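PDB 4YZT: cellulose hydrolase from Bacillus licheniformis, which hydrolyses internal beta-1,4 linkages of cellulose as a three-module family 5 endoglucanase, here with cellotetraose bound. Local coordinates for residues A[332-344]-A[354-366]. Residues are numbered along the deposited sequence; the frame is centred on the assembly and turned at random.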
# COMPACT_ATOMS: atom_id res chain seq x y z
N ARG A 332 -14.59 -1.44 -9.54
CA ARG A 332 -15.72 -1.83 -10.38
C ARG A 332 -16.17 -0.70 -11.31
O ARG A 332 -17.23 -0.78 -11.94
CB ARG A 332 -16.90 -2.28 -9.51
CG ARG A 332 -16.71 -3.65 -8.90
CD ARG A 332 -17.74 -3.96 -7.81
NE ARG A 332 -17.69 -5.37 -7.45
CZ ARG A 332 -16.78 -5.91 -6.64
NH1 ARG A 332 -15.84 -5.14 -6.10
NH2 ARG A 332 -16.81 -7.22 -6.38
N GLY A 333 -15.36 0.36 -11.38
CA GLY A 333 -15.65 1.48 -12.26
C GLY A 333 -16.64 2.49 -11.71
O GLY A 333 -17.21 3.27 -12.46
N VAL A 334 -16.84 2.48 -10.39
CA VAL A 334 -17.79 3.39 -9.75
C VAL A 334 -17.04 4.49 -9.01
O VAL A 334 -16.29 4.23 -8.08
CB VAL A 334 -18.71 2.63 -8.77
CG1 VAL A 334 -19.73 3.57 -8.14
CG2 VAL A 334 -19.41 1.48 -9.50
N PRO A 335 -17.19 5.74 -9.46
CA PRO A 335 -16.52 6.86 -8.78
C PRO A 335 -17.04 7.10 -7.36
O PRO A 335 -18.23 6.91 -7.08
CB PRO A 335 -16.84 8.05 -9.68
CG PRO A 335 -17.07 7.43 -11.04
CD PRO A 335 -17.77 6.14 -10.75
N ASN A 336 -16.13 7.53 -6.49
CA ASN A 336 -16.44 7.83 -5.10
C ASN A 336 -16.31 9.31 -4.81
O ASN A 336 -15.33 9.95 -5.21
CB ASN A 336 -15.50 7.05 -4.16
CG ASN A 336 -15.50 5.57 -4.45
OD1 ASN A 336 -16.42 4.85 -4.05
ND2 ASN A 336 -14.46 5.10 -5.13
N ALA A 337 -17.28 9.86 -4.08
CA ALA A 337 -17.19 11.23 -3.61
C ALA A 337 -16.12 11.32 -2.51
O ALA A 337 -15.94 10.38 -1.72
CB ALA A 337 -18.55 11.71 -3.11
N ILE A 338 -15.39 12.43 -2.48
CA ILE A 338 -14.35 12.64 -1.49
C ILE A 338 -14.61 13.95 -0.73
O ILE A 338 -14.75 15.01 -1.35
CB ILE A 338 -12.94 12.68 -2.14
CG1 ILE A 338 -12.70 11.44 -3.01
CG2 ILE A 338 -11.87 12.81 -1.07
CD1 ILE A 338 -12.58 10.13 -2.23
N ILE A 339 -14.72 13.87 0.60
CA ILE A 339 -14.91 15.06 1.43
C ILE A 339 -13.59 15.64 1.95
O ILE A 339 -12.60 14.92 2.11
CB ILE A 339 -15.82 14.77 2.66
CG1 ILE A 339 -15.13 13.82 3.64
CG2 ILE A 339 -17.18 14.23 2.21
CD1 ILE A 339 -15.88 13.64 4.96
N LYS A 340 -13.59 16.96 2.18
CA LYS A 340 -12.46 17.67 2.79
C LYS A 340 -13.00 18.74 3.74
O LYS A 340 -13.70 19.65 3.30
CB LYS A 340 -11.57 18.30 1.72
CG LYS A 340 -10.17 18.65 2.18
CD LYS A 340 -9.29 19.13 1.02
CE LYS A 340 -7.86 19.39 1.49
NZ LYS A 340 -7.04 20.02 0.42
N PRO A 341 -12.66 18.65 5.03
CA PRO A 341 -11.72 17.70 5.63
C PRO A 341 -12.36 16.37 5.98
O PRO A 341 -13.58 16.30 6.14
CB PRO A 341 -11.26 18.43 6.90
CG PRO A 341 -12.48 19.19 7.32
CD PRO A 341 -13.19 19.59 6.04
N ALA A 342 -11.54 15.33 6.11
CA ALA A 342 -12.01 14.04 6.59
C ALA A 342 -11.86 13.94 8.10
O ALA A 342 -12.57 13.19 8.76
CB ALA A 342 -11.25 12.91 5.90
N ASP A 343 -10.91 14.69 8.64
CA ASP A 343 -10.73 14.81 10.08
C ASP A 343 -10.94 16.25 10.50
O ASP A 343 -10.20 17.15 10.08
CB ASP A 343 -9.33 14.35 10.50
CG ASP A 343 -9.25 12.85 10.72
OD1 ASP A 343 -10.24 12.23 11.18
OD2 ASP A 343 -8.17 12.28 10.44
N LEU A 344 -11.94 16.49 11.34
CA LEU A 344 -12.19 17.84 11.82
C LEU A 344 -11.66 18.00 13.25
O LEU A 344 -12.17 17.38 14.17
CB LEU A 344 -13.68 18.15 11.75
CG LEU A 344 -14.08 19.54 12.26
CD1 LEU A 344 -13.36 20.59 11.43
CD2 LEU A 344 -15.59 19.72 12.19
N ASP A 354 -19.87 27.87 12.38
CA ASP A 354 -20.28 26.93 11.35
C ASP A 354 -19.04 26.37 10.66
O ASP A 354 -18.03 27.06 10.50
CB ASP A 354 -21.21 27.60 10.34
CG ASP A 354 -22.52 28.06 10.96
OD1 ASP A 354 -22.83 27.62 12.09
OD2 ASP A 354 -23.23 28.86 10.33
N GLN A 355 -19.13 25.10 10.26
CA GLN A 355 -18.02 24.39 9.65
C GLN A 355 -18.32 24.00 8.21
O GLN A 355 -19.34 23.38 7.95
CB GLN A 355 -17.69 23.13 10.45
CG GLN A 355 -16.61 22.29 9.82
CD GLN A 355 -15.28 23.00 9.80
OE1 GLN A 355 -14.93 23.71 10.75
NE2 GLN A 355 -14.52 22.82 8.72
N THR A 356 -17.44 24.36 7.30
CA THR A 356 -17.63 24.01 5.90
C THR A 356 -16.93 22.69 5.58
O THR A 356 -15.78 22.46 5.99
CB THR A 356 -17.13 25.13 4.96
OG1 THR A 356 -17.95 26.30 5.15
CG2 THR A 356 -17.22 24.72 3.50
N VAL A 357 -17.65 21.82 4.87
CA VAL A 357 -17.08 20.60 4.33
C VAL A 357 -17.28 20.63 2.82
O VAL A 357 -18.41 20.71 2.34
CB VAL A 357 -17.76 19.33 4.91
CG1 VAL A 357 -17.05 18.07 4.44
CG2 VAL A 357 -17.77 19.38 6.43
N ASP A 358 -16.17 20.59 2.08
CA ASP A 358 -16.24 20.56 0.63
C ASP A 358 -16.27 19.13 0.11
O ASP A 358 -15.59 18.25 0.64
CB ASP A 358 -15.05 21.31 0.02
CG ASP A 358 -15.07 22.79 0.33
OD1 ASP A 358 -16.13 23.43 0.18
OD2 ASP A 358 -14.01 23.33 0.73
N ILE A 359 -17.06 18.88 -0.92
CA ILE A 359 -17.18 17.54 -1.49
C ILE A 359 -16.80 17.50 -2.97
O ILE A 359 -17.41 18.19 -3.79
CB ILE A 359 -18.62 16.99 -1.33
CG1 ILE A 359 -19.13 17.21 0.10
CG2 ILE A 359 -18.68 15.52 -1.72
CD1 ILE A 359 -20.55 16.71 0.29
N GLN A 360 -15.78 16.72 -3.30
CA GLN A 360 -15.50 16.35 -4.68
C GLN A 360 -16.44 15.21 -5.06
O GLN A 360 -16.16 14.04 -4.78
CB GLN A 360 -14.02 15.95 -4.86
CG GLN A 360 -13.64 15.45 -6.24
CD GLN A 360 -12.16 15.14 -6.37
OE1 GLN A 360 -11.33 15.73 -5.67
NE2 GLN A 360 -11.81 14.21 -7.24
N LEU A 361 -17.57 15.57 -5.66
CA LEU A 361 -18.67 14.64 -5.90
C LEU A 361 -18.31 13.52 -6.88
O LEU A 361 -18.75 12.39 -6.71
CB LEU A 361 -19.90 15.39 -6.41
CG LEU A 361 -20.59 16.26 -5.37
CD1 LEU A 361 -21.65 17.14 -6.02
CD2 LEU A 361 -21.22 15.39 -4.29
N ASN A 362 -17.49 13.85 -7.88
CA ASN A 362 -17.12 12.90 -8.93
C ASN A 362 -18.37 12.27 -9.56
O ASN A 362 -18.41 11.06 -9.79
CB ASN A 362 -16.19 11.81 -8.38
CG ASN A 362 -14.79 12.33 -8.05
OD1 ASN A 362 -14.26 13.21 -8.73
ND2 ASN A 362 -14.18 11.78 -7.00
N GLY A 363 -19.38 13.09 -9.82
CA GLY A 363 -20.61 12.63 -10.45
C GLY A 363 -21.70 12.14 -9.50
O GLY A 363 -22.82 11.87 -9.93
N ASN A 364 -21.38 12.03 -8.22
CA ASN A 364 -22.32 11.49 -7.25
C ASN A 364 -23.24 12.55 -6.64
O ASN A 364 -23.08 13.75 -6.88
CB ASN A 364 -21.57 10.75 -6.14
CG ASN A 364 -20.94 9.46 -6.63
OD1 ASN A 364 -21.62 8.58 -7.13
ND2 ASN A 364 -19.62 9.35 -6.49
N VAL A 365 -24.20 12.08 -5.85
CA VAL A 365 -25.21 12.93 -5.22
C VAL A 365 -25.31 12.59 -3.74
O VAL A 365 -25.56 11.44 -3.38
CB VAL A 365 -26.60 12.75 -5.90
CG1 VAL A 365 -27.67 13.49 -5.13
CG2 VAL A 365 -26.55 13.21 -7.34
N LEU A 366 -25.10 13.60 -2.89
CA LEU A 366 -25.23 13.45 -1.44
C LEU A 366 -26.66 13.12 -1.05
O LEU A 366 -27.57 13.88 -1.35
CB LEU A 366 -24.79 14.73 -0.73
CG LEU A 366 -24.84 14.72 0.81
CD1 LEU A 366 -23.74 13.86 1.39
CD2 LEU A 366 -24.78 16.14 1.38
O HOH W 1 -20.48 6.97 -8.64
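Ile-338 and Gln-360 bond to each other through both backbone N and O atoms, as do Lys-340 and Asp-358, pairing strands 338-340 and 355-360 antiparallel. Between these two lies the non-hydrogen-bonded pair Ile-339 and Ile-359.

Beyond the strand end, two asparagine amides take over from the backbone. ND2 of Asn-362 donates to O of Asn-336 over 2.8 Å, nearly straight at 168° and within its own amide plane; OD1 of the same amide accepts from Gln-360 NE2 at 3.0 Å, so both ends are gripped and its rotation should be fixed. Asn-364 ND2 reaches Pro-335 O at 2.9 Å from above the carbonyl plane, and a water also donates to that same oxygen. Both asparagines belong to the type I' turn from Leu-361 to Asn-364.

Apolar contacts line one face: Ile-339 CB meets Val-357 CG1 at 3.9 Å, and Ile-359 sets CG1 against Ile-339 CG2 and, with CG2 anti to its backbone N, turns that methyl to Ala-337 CB at 4.1 Å. Phe-418 of strand 409-418 also packs on Ala-337 and Ile-359.

At the far end Leu-344 and Gln-355 run past each other in opposite directions, Leu-344 CD1 lying 3.5 Å from Gln-355 CD. A bend at chi2 (66°) brings Gln-355 NE2 back to Thr-356 O. An alanine in place of Gln-355 would probably leave the Leu-344 methyls without this cover and Thr-356 O without its side-chain donor.

Together these strands form a beta hairpin in the mixed sheet of the X2 carbohydrate-binding module, entered from helix 321-330 of the catalytic TIM barrel.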